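PDB 6HUY: coenzyme F420-dependent N(5),N(10)-methenyltetrahydromethanopterin reductase-related protein, which binds 5,10-methenyltetrahydrofolate and is related to the H2-forming methylenetetrahydromethanopterin dehydrogenases, although its own reaction is not established. Local coordinates for residues T4-G9 with A85-P90; E22-E27 with A148-T153. All coordinates share one frame; numbering follows the deposited sequence.

Interaction 1: residues T4-G9 with A85-P90; sequences TVYGFG and AILFTP. With GUE (5,10-Methenyltetrahydrofolate), chain M.
The Tyr6 ring runs alongside strand 84-87 and turns one edge to it: near the ring plane lie the carbonyl oxygen of Ile86 and the methyl of Ala85, whose CB is 4.1 Å from Tyr6 CE2. Leu87 projects the same way as Tyr6, side by side with it, and its CD2 reaches Tyr6 CD2 obliquely at 4.0 Å. In both residues CG stands anti to the carbonyl carbon (chi1 -68° in Tyr6, -56° in Leu87), which sends the two groups the same way. The second ring, Phe88, comes obliquely to the glycine-containing loop Gly7-Gly9, its CE2 4.1 Å from Gly9 CA; with CG anti to the backbone N, the ring is directed toward Gly9. The backbones are parallel neighbours. Ile86 gives its N-H to Thr4 O and takes that of Tyr6 at its own O (2.8 Å from Tyr6 N), both nearly straight. The third bond, Phe88 N to Tyr6 O at 2.6 Å, is bent to 130° at the hydrogen as the strands end. Gly7 follows with its CA 3.5 Å from Phe88 O, where a CB would collide with that oxygen. Pro90 CA approaches the alpha-carboxylate oxygen OX2 of the ligand's glutamate tail at 3.2 Å. The strands are 1 and 4 of the order 3-2-1-4-5-6, the central pair of a Rossmann-type sheet; the order reverses between them, and loops at their C-terminal ends usually bind ligands in such folds, consistent with the folate beside Pro90. Helix 32-41 packs on the face carrying Val5 and Ile86 and also reaches Phe88; helix 95-103 packs on the other, against Tyr6, Ala85 and Thr89. Tyr6 OH is hydrogen-bonded to Asp75 O, and strand 45-49 flanks strand 2-6 on the side away from strand 84-87.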
ATOM      1  N   THR B   4      -0.585  11.094 -33.958  1.00 48.76           N
ATOM      2  CA  THR B   4      -0.859   9.707 -34.310  1.00 49.29           C
ATOM      3  C   THR B   4      -1.310   8.966 -33.062  1.00 50.11           C
ATOM      4  O   THR B   4      -0.605   8.951 -32.045  1.00 48.51           O
ATOM      5  CB  THR B   4       0.356   9.015 -34.940  1.00 49.59           C
ATOM      6  OG1 THR B   4       0.657   9.634 -36.195  1.00 52.81           O
ATOM      7  CG2 THR B   4       0.056   7.552 -35.214  1.00 48.00           C
ATOM      8  N   VAL B   5      -2.481   8.353 -33.151  1.00 53.40           N
ATOM      9  CA  VAL B   5      -3.030   7.504 -32.105  1.00 53.82           C
ATOM     10  C   VAL B   5      -2.798   6.055 -32.510  1.00 51.33           C
ATOM     11  O   VAL B   5      -3.182   5.638 -33.611  1.00 53.41           O
ATOM     12  CB  VAL B   5      -4.529   7.791 -31.896  1.00 57.30           C
ATOM     13  CG1 VAL B   5      -5.112   6.872 -30.851  1.00 57.78           C
ATOM     14  CG2 VAL B   5      -4.736   9.250 -31.490  1.00 58.30           C
ATOM     15  N   TYR B   6      -2.158   5.293 -31.632  1.00 45.51           N
ATOM     16  CA  TYR B   6      -1.977   3.859 -31.820  1.00 45.76           C
ATOM     17  C   TYR B   6      -3.038   3.142 -30.992  1.00 46.81           C
ATOM     18  O   TYR B   6      -3.019   3.205 -29.757  1.00 45.36           O
ATOM     19  CB  TYR B   6      -0.559   3.430 -31.425  1.00 44.83           C
ATOM     20  CG  TYR B   6       0.476   3.990 -32.373  1.00 45.25           C
ATOM     21  CD1 TYR B   6       0.814   3.313 -33.539  1.00 46.58           C
ATOM     22  CD2 TYR B   6       1.075   5.218 -32.133  1.00 44.31           C
ATOM     23  CE1 TYR B   6       1.719   3.833 -34.423  1.00 46.45           C
ATOM     24  CE2 TYR B   6       1.986   5.745 -33.021  1.00 44.75           C
ATOM     25  CZ  TYR B   6       2.303   5.046 -34.165  1.00 45.85           C
ATOM     26  OH  TYR B   6       3.204   5.561 -35.062  1.00 47.19           O
ATOM     27  N   GLY B   7      -3.974   2.482 -31.676  1.00 49.10           N
ATOM     28  CA  GLY B   7      -5.016   1.710 -31.023  1.00 50.12           C
ATOM     29  C   GLY B   7      -6.393   2.291 -31.256  1.00 50.14           C
ATOM     30  O   GLY B   7      -6.664   3.441 -30.893  1.00 48.85           O
ATOM     31  N   PHE B   8      -7.274   1.491 -31.863  1.00 51.21           N
ATOM     32  CA  PHE B   8      -8.609   1.953 -32.219  1.00 51.40           C
ATOM     33  C   PHE B   8      -9.574   1.852 -31.048  1.00 51.77           C
ATOM     34  O   PHE B   8     -10.493   2.671 -30.941  1.00 54.07           O
ATOM     35  CB  PHE B   8      -9.132   1.133 -33.404  1.00 54.40           C
ATOM     36  CG  PHE B   8     -10.427   1.649 -34.006  1.00 54.92           C
ATOM     37  CD1 PHE B   8     -11.661   1.263 -33.493  1.00 56.62           C
ATOM     38  CD2 PHE B   8     -10.402   2.498 -35.101  1.00 56.48           C
ATOM     39  CE1 PHE B   8     -12.844   1.726 -34.048  1.00 60.27           C
ATOM     40  CE2 PHE B   8     -11.581   2.965 -35.666  1.00 59.37           C
ATOM     41  CZ  PHE B   8     -12.805   2.578 -35.139  1.00 61.60           C
ATOM     42  N   GLY B   9      -9.365   0.882 -30.157  1.00 51.60           N
ATOM     43  CA  GLY B   9     -10.340   0.516 -29.145  1.00 49.53           C
ATOM     44  C   GLY B   9     -11.165  -0.670 -29.607  1.00 50.91           C
ATOM     45  O   GLY B   9     -11.790  -0.611 -30.668  1.00 53.78           O
ATOM     46  N   ALA B  85       2.563  11.051 -30.169  1.00 44.42           N
ATOM     47  CA  ALA B  85       2.208   9.648 -30.367  1.00 45.77           C
ATOM     48  C   ALA B  85       1.519   9.161 -29.098  1.00 45.74           C
ATOM     49  O   ALA B  85       2.131   9.119 -28.028  1.00 45.62           O
ATOM     50  CB  ALA B  85       3.442   8.800 -30.692  1.00 43.19           C
ATOM     51  N   ILE B  86       0.254   8.786 -29.220  1.00 45.36           N
ATOM     52  CA  ILE B  86      -0.558   8.352 -28.091  1.00 41.81           C
ATOM     53  C   ILE B  86      -0.740   6.845 -28.199  1.00 42.43           C
ATOM     54  O   ILE B  86      -1.245   6.335 -29.205  1.00 45.69           O
ATOM     55  CB  ILE B  86      -1.903   9.095 -28.053  1.00 40.51           C
ATOM     56  CG1 ILE B  86      -1.658  10.566 -27.722  1.00 40.29           C
ATOM     57  CG2 ILE B  86      -2.841   8.496 -27.004  1.00 40.15           C
ATOM     58  CD1 ILE B  86      -2.796  11.476 -28.095  1.00 43.84           C
ATOM     59  N   LEU B  87      -0.322   6.133 -27.164  1.00 43.15           N
ATOM     60  CA  LEU B  87      -0.349   4.676 -27.149  1.00 42.41           C
ATOM     61  C   LEU B  87      -1.635   4.234 -26.461  1.00 43.86           C
ATOM     62  O   LEU B  87      -1.713   4.170 -25.230  1.00 42.73           O
ATOM     63  CB  LEU B  87       0.891   4.129 -26.451  1.00 39.73           C
ATOM     64  CG  LEU B  87       2.220   4.620 -27.057  1.00 39.53           C
ATOM     65  CD1 LEU B  87       3.426   4.110 -26.273  1.00 39.40           C
ATOM     66  CD2 LEU B  87       2.338   4.198 -28.504  1.00 38.21           C
ATOM     67  N   PHE B  88      -2.656   3.966 -27.267  1.00 44.55           N
ATOM     68  CA  PHE B  88      -3.869   3.336 -26.770  1.00 44.16           C
ATOM     69  C   PHE B  88      -3.772   1.840 -27.004  1.00 45.50           C
ATOM     70  O   PHE B  88      -4.630   1.213 -27.620  1.00 47.26           O
ATOM     71  CB  PHE B  88      -5.096   3.947 -27.443  1.00 45.77           C
ATOM     72  CG  PHE B  88      -6.370   3.750 -26.669  1.00 48.08           C
ATOM     73  CD1 PHE B  88      -6.765   4.696 -25.724  1.00 49.80           C
ATOM     74  CD2 PHE B  88      -7.169   2.610 -26.864  1.00 49.05           C
ATOM     75  CE1 PHE B  88      -7.933   4.527 -24.991  1.00 50.37           C
ATOM     76  CE2 PHE B  88      -8.336   2.421 -26.123  1.00 50.01           C
ATOM     77  CZ  PHE B  88      -8.718   3.385 -25.181  1.00 50.58           C
ATOM     78  N   THR B  89      -2.683   1.270 -26.487  1.00 45.50           N
ATOM     79  CA  THR B  89      -2.204  -0.059 -26.834  1.00 46.26           C
ATOM     80  C   THR B  89      -2.365  -1.038 -25.675  1.00 46.68           C
ATOM     81  O   THR B  89      -2.546  -0.633 -24.521  1.00 46.80           O
ATOM     82  CB  THR B  89      -0.724   0.016 -27.240  1.00 45.37           C
ATOM     83  OG1 THR B  89       0.006   0.815 -26.288  1.00 43.30           O
ATOM     84  CG2 THR B  89      -0.597   0.647 -28.616  1.00 45.34           C
ATOM     85  N   PRO B  90      -2.292  -2.342 -25.942  1.00 47.46           N
ATOM     86  CA  PRO B  90      -2.512  -3.318 -24.864  1.00 49.37           C
ATOM     87  C   PRO B  90      -1.408  -3.339 -23.802  1.00 48.60           C
ATOM     88  O   PRO B  90      -0.213  -3.186 -24.086  1.00 46.94           O
ATOM     89  CB  PRO B  90      -2.600  -4.660 -25.603  1.00 50.47           C
ATOM     90  CG  PRO B  90      -2.893  -4.297 -27.038  1.00 51.32           C
ATOM     91  CD  PRO B  90      -2.210  -2.988 -27.261  1.00 48.30           C
TER
HETATM   92  N1  GUE M 406     -12.325   4.344 -15.597  1.00 53.08           N
HETATM   93  C2  GUE M 406     -11.119   4.913 -15.355  1.00 48.80           C
HETATM   94  N3  GUE M 406      -9.997   4.507 -15.985  1.00 49.40           N
HETATM   95  C4  GUE M 406     -10.010   3.517 -16.886  1.00 51.20           C
HETATM   96  C6  GUE M 406     -12.829   1.418 -18.530  1.00 58.74           C
HETATM   97  C1' GUE M 406      -8.894  -3.158 -20.838  1.00 54.97           C
HETATM   98  C2' GUE M 406      -8.300  -1.902 -20.659  1.00 52.84           C
HETATM   99  C3' GUE M 406      -9.031  -0.827 -20.145  1.00 51.44           C
HETATM  100  C4' GUE M 406     -10.374  -0.986 -19.806  1.00 53.18           C
HETATM  101  C5' GUE M 406     -10.962  -2.243 -19.968  1.00 52.38           C
HETATM  102  O4  GUE M 406      -8.955   3.184 -17.446  1.00 51.94           O
HETATM  103  C4A GUE M 406     -11.294   2.842 -17.214  1.00 54.13           C
HETATM  104  N5  GUE M 406     -11.477   1.797 -18.146  1.00 56.78           N
HETATM  105  C7  GUE M 406     -13.639   1.399 -17.228  1.00 59.19           C
HETATM  106  N8  GUE M 406     -13.679   2.759 -16.713  1.00 58.17           N
HETATM  107  C8A GUE M 406     -12.480   3.339 -16.487  1.00 55.42           C
HETATM  108  N2  GUE M 406     -11.057   5.915 -14.440  1.00 45.49           N
HETATM  109  C9  GUE M 406     -12.580   0.039 -19.146  1.00 56.34           C
HETATM  110  N10 GUE M 406     -11.122   0.079 -19.258  1.00 55.24           N
HETATM  111  C6' GUE M 406     -10.233  -3.320 -20.479  1.00 53.40           C
HETATM  112  C11 GUE M 406      -8.095  -4.330 -21.369  1.00 56.24           C
HETATM  113  O11 GUE M 406      -8.376  -5.457 -20.990  1.00 52.90           O
HETATM  114  N   GUE M 406      -7.064  -4.153 -22.193  1.00 60.81           N
HETATM  115  CA  GUE M 406      -6.195  -5.274 -22.518  1.00 65.48           C
HETATM  116  C   GUE M 406      -4.747  -4.991 -22.218  1.00 61.24           C
HETATM  117  OX1 GUE M 406      -4.003  -5.942 -21.889  1.00 59.91           O
HETATM  118  OX2 GUE M 406      -4.340  -3.813 -22.333  1.00 58.25           O
HETATM  119  CB  GUE M 406      -6.289  -5.585 -24.006  1.00 71.30           C
HETATM  120  CG  GUE M 406      -7.160  -6.788 -24.350  1.00 76.74           C
HETATM  121  CD  GUE M 406      -6.929  -7.050 -25.826  1.00 80.74           C
HETATM  122  OE1 GUE M 406      -7.658  -6.463 -26.668  1.00 80.45           O
HETATM  123  OE2 GUE M 406      -5.990  -7.824 -26.140  1.00 82.23           O
HETATM  124  C1  GUE M 406     -10.591   1.107 -18.734  1.00 56.79           C

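Interaction 2: residues E22-E27 with A148-T153; sequences EKLGGE and AAIPGT. With GUE (5,10-Methenyltetrahydrofolate), chain M.
Gly26 and Thr153 bring their CA atoms within 4.6 Å, where the loop leaving helix 20-23 passes a type II turn, Ile150 to Thr153, whose inner corners are Pro151 and Gly152. The backbones share no direct hydrogen bond; a water takes the N-H of Glu27 and donates to Gly152 O (2.6 Å). A CB on Gly26 would run into Gly152 O. Leu24 and Ile150 cross at about a right angle, methyl against methyl, with Leu24 CD1 3.5 Å from Ile150 CD1. The same Ile150 branch also meets the folate, roughly at right angles to the Leu24 contact, Ile150 CG1 lying 3.6 Å from ligand C6. Thr153 faces two ways. Its OG1 donates to Ile150 O at 2.7 Å in the carbonyl plane, joining Thr153 N on the same acceptor, while CG2, anti to the carbonyl carbon, touches Gly25 O (3.6 Å) and Leu24 CB. With alanine in place of this threonine, Ile150 O would probably lose its hydroxyl donor, and a gap would be likely beside Leu24 CB. Val20 of helix 20-23 and Tyr30 flank Ile150 and Thr153, helix 32-41 packs against Pro151, and Leu276 of the second chain of the dimer packs on Leu24.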
ATOM      1  N   GLU B  22     -24.755   1.364 -22.032  1.00 70.87           N
ATOM      2  CA  GLU B  22     -25.671   1.229 -20.907  1.00 77.40           C
ATOM      3  C   GLU B  22     -25.016   1.624 -19.588  1.00 76.04           C
ATOM      4  O   GLU B  22     -25.618   2.351 -18.787  1.00 77.18           O
ATOM      5  CB  GLU B  22     -26.180  -0.209 -20.829  1.00 83.33           C
ATOM      6  CG  GLU B  22     -27.635  -0.316 -20.445  1.00 92.91           C
ATOM      7  CD  GLU B  22     -28.052  -1.749 -20.212  1.00 99.19           C
ATOM      8  OE1 GLU B  22     -27.351  -2.436 -19.434  1.00 98.71           O
ATOM      9  OE2 GLU B  22     -29.066  -2.187 -20.811  1.00103.49           O
ATOM     10  N   LYS B  23     -23.783   1.166 -19.355  1.00 73.09           N
ATOM     11  CA  LYS B  23     -23.129   1.404 -18.071  1.00 71.42           C
ATOM     12  C   LYS B  23     -22.686   2.856 -17.926  1.00 69.12           C
ATOM     13  O   LYS B  23     -22.821   3.440 -16.847  1.00 70.25           O
ATOM     14  CB  LYS B  23     -21.931   0.465 -17.912  1.00 71.34           C
ATOM     15  CG  LYS B  23     -22.291  -0.993 -17.603  1.00 75.64           C
ATOM     16  CD  LYS B  23     -22.599  -1.214 -16.118  1.00 80.16           C
ATOM     17  CE  LYS B  23     -22.513  -2.685 -15.721  1.00 82.76           C
ATOM     18  NZ  LYS B  23     -23.766  -3.444 -16.022  1.00 88.17           N
ATOM     19  N   LEU B  24     -22.169   3.455 -18.999  1.00 65.73           N
ATOM     20  CA  LEU B  24     -21.579   4.789 -18.947  1.00 63.02           C
ATOM     21  C   LEU B  24     -22.255   5.788 -19.878  1.00 65.07           C
ATOM     22  O   LEU B  24     -22.563   6.906 -19.450  1.00 67.36           O
ATOM     23  CB  LEU B  24     -20.083   4.697 -19.266  1.00 57.62           C
ATOM     24  CG  LEU B  24     -19.272   4.004 -18.169  1.00 55.08           C
ATOM     25  CD1 LEU B  24     -17.955   3.520 -18.734  1.00 52.86           C
ATOM     26  CD2 LEU B  24     -19.036   4.948 -17.013  1.00 54.03           C
ATOM     27  N   GLY B  25     -22.474   5.439 -21.150  1.00 65.15           N
ATOM     28  CA  GLY B  25     -23.231   6.279 -22.049  1.00 65.41           C
ATOM     29  C   GLY B  25     -22.491   6.520 -23.353  1.00 64.53           C
ATOM     30  O   GLY B  25     -21.520   5.832 -23.688  1.00 61.47           O
ATOM     31  N   GLY B  26     -22.954   7.521 -24.103  1.00 68.10           N
ATOM     32  CA  GLY B  26     -22.370   7.805 -25.395  1.00 69.07           C
ATOM     33  C   GLY B  26     -22.746   6.743 -26.416  1.00 71.65           C
ATOM     34  O   GLY B  26     -23.637   5.917 -26.210  1.00 73.81           O
ATOM     35  N   GLU B  27     -22.038   6.779 -27.536  1.00 72.47           N
ATOM     36  CA  GLU B  27     -22.212   5.794 -28.590  1.00 76.22           C
ATOM     37  C   GLU B  27     -20.848   5.461 -29.170  1.00 69.97           C
ATOM     38  O   GLU B  27     -19.919   6.271 -29.088  1.00 67.41           O
ATOM     39  CB  GLU B  27     -23.134   6.292 -29.715  1.00 85.48           C
ATOM     40  CG  GLU B  27     -24.631   6.314 -29.391  1.00 96.23           C
ATOM     41  CD  GLU B  27     -25.174   4.972 -28.910  1.00103.74           C
ATOM     42  OE1 GLU B  27     -26.033   4.969 -27.995  1.00107.74           O
ATOM     43  OE2 GLU B  27     -24.751   3.924 -29.445  1.00105.00           O
ATOM     44  N   ALA B 148      -8.597   8.874 -18.040  1.00 41.79           N
ATOM     45  CA  ALA B 148      -9.209   8.653 -16.728  1.00 40.97           C
ATOM     46  C   ALA B 148     -10.717   8.462 -16.894  1.00 42.26           C
ATOM     47  O   ALA B 148     -11.521   8.926 -16.073  1.00 42.74           O
ATOM     48  CB  ALA B 148      -8.898   9.802 -15.781  1.00 38.54           C
ATOM     49  N   ALA B 149     -11.074   7.758 -17.964  1.00 41.97           N
ATOM     50  CA  ALA B 149     -12.434   7.561 -18.444  1.00 43.93           C
ATOM     51  C   ALA B 149     -12.332   6.854 -19.788  1.00 42.01           C
ATOM     52  O   ALA B 149     -11.240   6.750 -20.354  1.00 39.33           O
ATOM     53  CB  ALA B 149     -13.184   8.887 -18.605  1.00 46.72           C
ATOM     54  N   ILE B 150     -13.449   6.371 -20.312  1.00 44.53           N
ATOM     55  CA  ILE B 150     -13.509   5.843 -21.669  1.00 44.39           C
ATOM     56  C   ILE B 150     -13.759   7.020 -22.607  1.00 47.70           C
ATOM     57  O   ILE B 150     -14.827   7.650 -22.513  1.00 47.56           O
ATOM     58  CB  ILE B 150     -14.607   4.787 -21.827  1.00 44.79           C
ATOM     59  CG1 ILE B 150     -14.388   3.641 -20.834  1.00 44.68           C
ATOM     60  CG2 ILE B 150     -14.612   4.269 -23.258  1.00 44.52           C
ATOM     61  CD1 ILE B 150     -15.409   2.494 -20.936  1.00 48.28           C
ATOM     62  N   PRO B 151     -12.830   7.350 -23.503  1.00 49.14           N
ATOM     63  CA  PRO B 151     -13.123   8.364 -24.522  1.00 49.57           C
ATOM     64  C   PRO B 151     -14.322   7.952 -25.360  1.00 51.85           C
ATOM     65  O   PRO B 151     -14.425   6.806 -25.801  1.00 55.74           O
ATOM     66  CB  PRO B 151     -11.840   8.404 -25.358  1.00 48.26           C
ATOM     67  CG  PRO B 151     -10.807   7.875 -24.490  1.00 48.15           C
ATOM     68  CD  PRO B 151     -11.467   6.835 -23.640  1.00 48.00           C
ATOM     69  N   GLY B 152     -15.217   8.906 -25.600  1.00 50.45           N
ATOM     70  CA  GLY B 152     -16.472   8.648 -26.274  1.00 51.41           C
ATOM     71  C   GLY B 152     -17.665   8.605 -25.349  1.00 51.91           C
ATOM     72  O   GLY B 152     -18.799   8.604 -25.839  1.00 53.66           O
ATOM     73  N   THR B 153     -17.454   8.546 -24.029  1.00 51.79           N
ATOM     74  CA  THR B 153     -18.537   8.609 -23.059  1.00 56.28           C
ATOM     75  C   THR B 153     -18.636  10.010 -22.483  1.00 57.68           C
ATOM     76  O   THR B 153     -17.681  10.789 -22.560  1.00 56.96           O
ATOM     77  CB  THR B 153     -18.313   7.609 -21.917  1.00 56.03           C
ATOM     78  OG1 THR B 153     -17.154   7.990 -21.165  1.00 53.01           O
ATOM     79  CG2 THR B 153     -18.146   6.197 -22.454  1.00 56.50           C
TER
HETATM   80  N1  GUE M 406     -12.325   4.344 -15.597  1.00 53.08           N
HETATM   81  C2  GUE M 406     -11.119   4.913 -15.355  1.00 48.80           C
HETATM   82  N3  GUE M 406      -9.997   4.507 -15.985  1.00 49.40           N
HETATM   83  C4  GUE M 406     -10.010   3.517 -16.886  1.00 51.20           C
HETATM   84  C6  GUE M 406     -12.829   1.418 -18.530  1.00 58.74           C
HETATM   85  C1' GUE M 406      -8.894  -3.158 -20.838  1.00 54.97           C
HETATM   86  C2' GUE M 406      -8.300  -1.902 -20.659  1.00 52.84           C
HETATM   87  C3' GUE M 406      -9.031  -0.827 -20.145  1.00 51.44           C
HETATM   88  C4' GUE M 406     -10.374  -0.986 -19.806  1.00 53.18           C
HETATM   89  C5' GUE M 406     -10.962  -2.243 -19.968  1.00 52.38           C
HETATM   90  O4  GUE M 406      -8.955   3.184 -17.446  1.00 51.94           O
HETATM   91  C4A GUE M 406     -11.294   2.842 -17.214  1.00 54.13           C
HETATM   92  N5  GUE M 406     -11.477   1.797 -18.146  1.00 56.78           N
HETATM   93  C7  GUE M 406     -13.639   1.399 -17.228  1.00 59.19           C
HETATM   94  N8  GUE M 406     -13.679   2.759 -16.713  1.00 58.17           N
HETATM   95  C8A GUE M 406     -12.480   3.339 -16.487  1.00 55.42           C
HETATM   96  N2  GUE M 406     -11.057   5.915 -14.440  1.00 45.49           N
HETATM   97  C9  GUE M 406     -12.580   0.039 -19.146  1.00 56.34           C
HETATM   98  N10 GUE M 406     -11.122   0.079 -19.258  1.00 55.24           N
HETATM   99  C6' GUE M 406     -10.233  -3.320 -20.479  1.00 53.40           C
HETATM  100  C11 GUE M 406      -8.095  -4.330 -21.369  1.00 56.24           C
HETATM  101  O11 GUE M 406      -8.376  -5.457 -20.990  1.00 52.90           O
HETATM  102  N   GUE M 406      -7.064  -4.153 -22.193  1.00 60.81           N
HETATM  103  CA  GUE M 406      -6.195  -5.274 -22.518  1.00 65.48           C
HETATM  104  C   GUE M 406      -4.747  -4.991 -22.218  1.00 61.24           C
HETATM  105  OX1 GUE M 406      -4.003  -5.942 -21.889  1.00 59.91           O
HETATM  106  OX2 GUE M 406      -4.340  -3.813 -22.333  1.00 58.25           O
HETATM  107  CB  GUE M 406      -6.289  -5.585 -24.006  1.00 71.30           C
HETATM  108  CG  GUE M 406      -7.160  -6.788 -24.350  1.00 76.74           C
HETATM  109  CD  GUE M 406      -6.929  -7.050 -25.826  1.00 80.74           C
HETATM  110  OE1 GUE M 406      -7.658  -6.463 -26.668  1.00 80.45           O
HETATM  111  OE2 GUE M 406      -5.990  -7.824 -26.140  1.00 82.23           O
HETATM  112  C1  GUE M 406     -10.591   1.107 -18.734  1.00 56.79           C
HETATM  113  O   HOH W   1     -20.190   9.135 -28.021  1.00 58.58           O

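How the interactions relate
Interaction 1 belongs to the core and interaction 2 lies nearer the surface, with its centre about 17 Å from that of the first. The first joins regular parallel strands through direct backbone hydrogen bonds and packs side chains on both sheet faces; the second joins irregular loops through methyl contacts and a bridging water. Each has a glycine where a CB would collide with a carbonyl oxygen of the other segment (Gly7, Gly26), and both touch the same folate molecule at different parts: 85-90 at its glutamate tail, 148-153 at its pterin end. Helix 32-41 packs on both contacts. The second chain of the dimer reaches 22-27 with 148-153, whereas no other protein chain touches 4-9 with 85-90.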